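PDB 3HKM: exosome complex exonuclease RRP46 homolog from Oryza sativa Japonica Group, which probably serves as a subunit of the 3'->5' exoribonuclease exosome core, binds double-stranded DNA and single-stranded RNA, and shows hydrolytic DNase and phosphorolytic RNase activity in vitro. Local coordinates for residues E63-P68 against S103-V108. Sequence-based numbering, arbitrary orientation.
Sequences EVVWKP and SVILQV
E63–K67 pairs in parallel with S103–Q107, the two strand axes 4.6 Å apart at closest approach and inclined by 16°, with E63 beside S103 and K67 beside Q107. This is a β-α-β crossover of the RNase PH fold: helix 77-91 links the strands, and strand 61-67 is an edge strand of the mixed sheet within this chain. Five backbone hydrogen bonds form the ladder. V104 N donates to E63 O (2.7 Å) and L106 N to V65 O, V65 N and K67 N return bonds to V104 O and L106 O, and V108 N closes on K67 O. The same V104 O also takes a CA-H...O contact from V64 CA at 3.2 Å. V64, W66, V104 and L106 share the buried face, which helices 77-91 and 115-130 cover. There V64 and V104 lie side by side, V64 CG2 4.1 Å from V104 CB. With CG anti to the backbone N (chi1 -170°), the L106 side chain lies alongside W66, pointing the same way, and L106 CD1 sits over one face of the indole, 3.8 Å from the centroid of the five-membered ring in a CH-pi contact. The indole also packs on L84 and L115 of the two helices, while the backbone N of W66 is hydrogen-bonded to E81 OE1. An alanine at W66 would probably open a gap between the sheet and its helices and deprive L106 CD1 of its aromatic partner. The other face carries V65, K67, I105 and Q107 and is partly exposed. V65 CG1 meets I105 CG1 at 3.9 Å. The K67 chain, bent at chi2 and chi3, reaches across to the neighbouring strand, where its CE rests 3.6 Å from I105 CG2.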
# COMPACT_ATOMS: atom_id res chain seq x y z
N GLU A 63 6.48 -1.94 13.14
CA GLU A 63 7.25 -3.02 12.55
C GLU A 63 6.40 -3.80 11.55
O GLU A 63 5.19 -3.88 11.71
CB GLU A 63 7.78 -3.95 13.65
CG GLU A 63 8.48 -3.19 14.76
CD GLU A 63 9.39 -4.07 15.60
OE1 GLU A 63 9.14 -5.29 15.67
OE2 GLU A 63 10.35 -3.52 16.20
N VAL A 64 7.04 -4.38 10.52
CA VAL A 64 6.29 -5.04 9.45
C VAL A 64 6.96 -6.32 8.94
O VAL A 64 8.16 -6.38 8.71
CB VAL A 64 6.07 -4.08 8.26
CG1 VAL A 64 5.01 -4.63 7.32
CG2 VAL A 64 5.69 -2.69 8.75
N VAL A 65 6.16 -7.37 8.78
CA VAL A 65 6.63 -8.59 8.16
C VAL A 65 5.76 -8.92 6.96
O VAL A 65 4.53 -9.02 7.07
CB VAL A 65 6.72 -9.78 9.17
CG1 VAL A 65 6.00 -9.48 10.46
CG2 VAL A 65 6.24 -11.09 8.54
N TRP A 66 6.41 -9.04 5.81
CA TRP A 66 5.76 -9.31 4.54
C TRP A 66 5.81 -10.81 4.31
O TRP A 66 6.88 -11.40 4.32
CB TRP A 66 6.52 -8.59 3.43
CG TRP A 66 5.65 -7.98 2.35
CD1 TRP A 66 5.15 -6.71 2.31
CD2 TRP A 66 5.19 -8.63 1.16
NE1 TRP A 66 4.41 -6.52 1.17
CE2 TRP A 66 4.42 -7.68 0.45
CE3 TRP A 66 5.36 -9.91 0.63
CZ2 TRP A 66 3.82 -7.98 -0.77
CZ3 TRP A 66 4.76 -10.20 -0.57
CH2 TRP A 66 4.00 -9.24 -1.26
N LYS A 67 4.65 -11.42 4.12
CA LYS A 67 4.56 -12.87 3.98
C LYS A 67 4.02 -13.27 2.61
O LYS A 67 2.92 -12.84 2.23
CB LYS A 67 3.70 -13.47 5.11
CG LYS A 67 3.97 -12.87 6.48
CD LYS A 67 3.96 -13.89 7.61
CE LYS A 67 2.56 -14.21 8.10
NZ LYS A 67 2.60 -14.99 9.38
N PRO A 68 4.79 -14.08 1.86
CA PRO A 68 4.43 -14.49 0.50
C PRO A 68 3.26 -15.46 0.52
O PRO A 68 3.05 -16.14 1.52
CB PRO A 68 5.70 -15.22 0.00
CG PRO A 68 6.78 -14.86 0.97
CD PRO A 68 6.09 -14.65 2.28
N SER A 103 2.81 -3.97 15.45
CA SER A 103 3.30 -4.90 14.45
C SER A 103 2.28 -5.12 13.35
O SER A 103 1.14 -5.50 13.61
CB SER A 103 3.66 -6.25 15.09
OG SER A 103 4.53 -6.07 16.19
N VAL A 104 2.71 -4.89 12.12
CA VAL A 104 1.88 -5.10 10.95
C VAL A 104 2.30 -6.38 10.24
O VAL A 104 3.48 -6.58 9.93
CB VAL A 104 2.02 -3.91 9.98
CG1 VAL A 104 1.10 -4.09 8.78
CG2 VAL A 104 1.72 -2.60 10.70
N ILE A 105 1.34 -7.26 9.98
CA ILE A 105 1.59 -8.43 9.16
C ILE A 105 0.79 -8.33 7.88
O ILE A 105 -0.40 -8.06 7.89
CB ILE A 105 1.26 -9.75 9.89
CG1 ILE A 105 2.16 -9.91 11.10
CG2 ILE A 105 1.43 -10.93 8.95
CD1 ILE A 105 2.14 -11.31 11.68
N LEU A 106 1.48 -8.53 6.76
CA LEU A 106 0.87 -8.46 5.45
C LEU A 106 0.96 -9.84 4.80
O LEU A 106 2.05 -10.35 4.56
CB LEU A 106 1.59 -7.40 4.60
CG LEU A 106 0.98 -6.98 3.26
CD1 LEU A 106 1.25 -8.00 2.16
CD2 LEU A 106 -0.51 -6.70 3.41
N GLN A 107 -0.19 -10.44 4.56
CA GLN A 107 -0.25 -11.75 3.94
C GLN A 107 -0.82 -11.64 2.53
O GLN A 107 -1.97 -11.23 2.35
CB GLN A 107 -1.11 -12.69 4.78
CG GLN A 107 -1.44 -14.02 4.09
CD GLN A 107 -0.23 -14.93 3.95
OE1 GLN A 107 0.18 -15.28 2.84
NE2 GLN A 107 0.36 -15.30 5.08
N VAL A 108 -0.01 -11.99 1.53
CA VAL A 108 -0.47 -12.02 0.14
C VAL A 108 -1.38 -13.22 -0.13
O VAL A 108 -1.05 -14.36 0.21
CB VAL A 108 0.70 -12.01 -0.85
CG1 VAL A 108 0.19 -12.02 -2.28
CG2 VAL A 108 1.55 -10.79 -0.61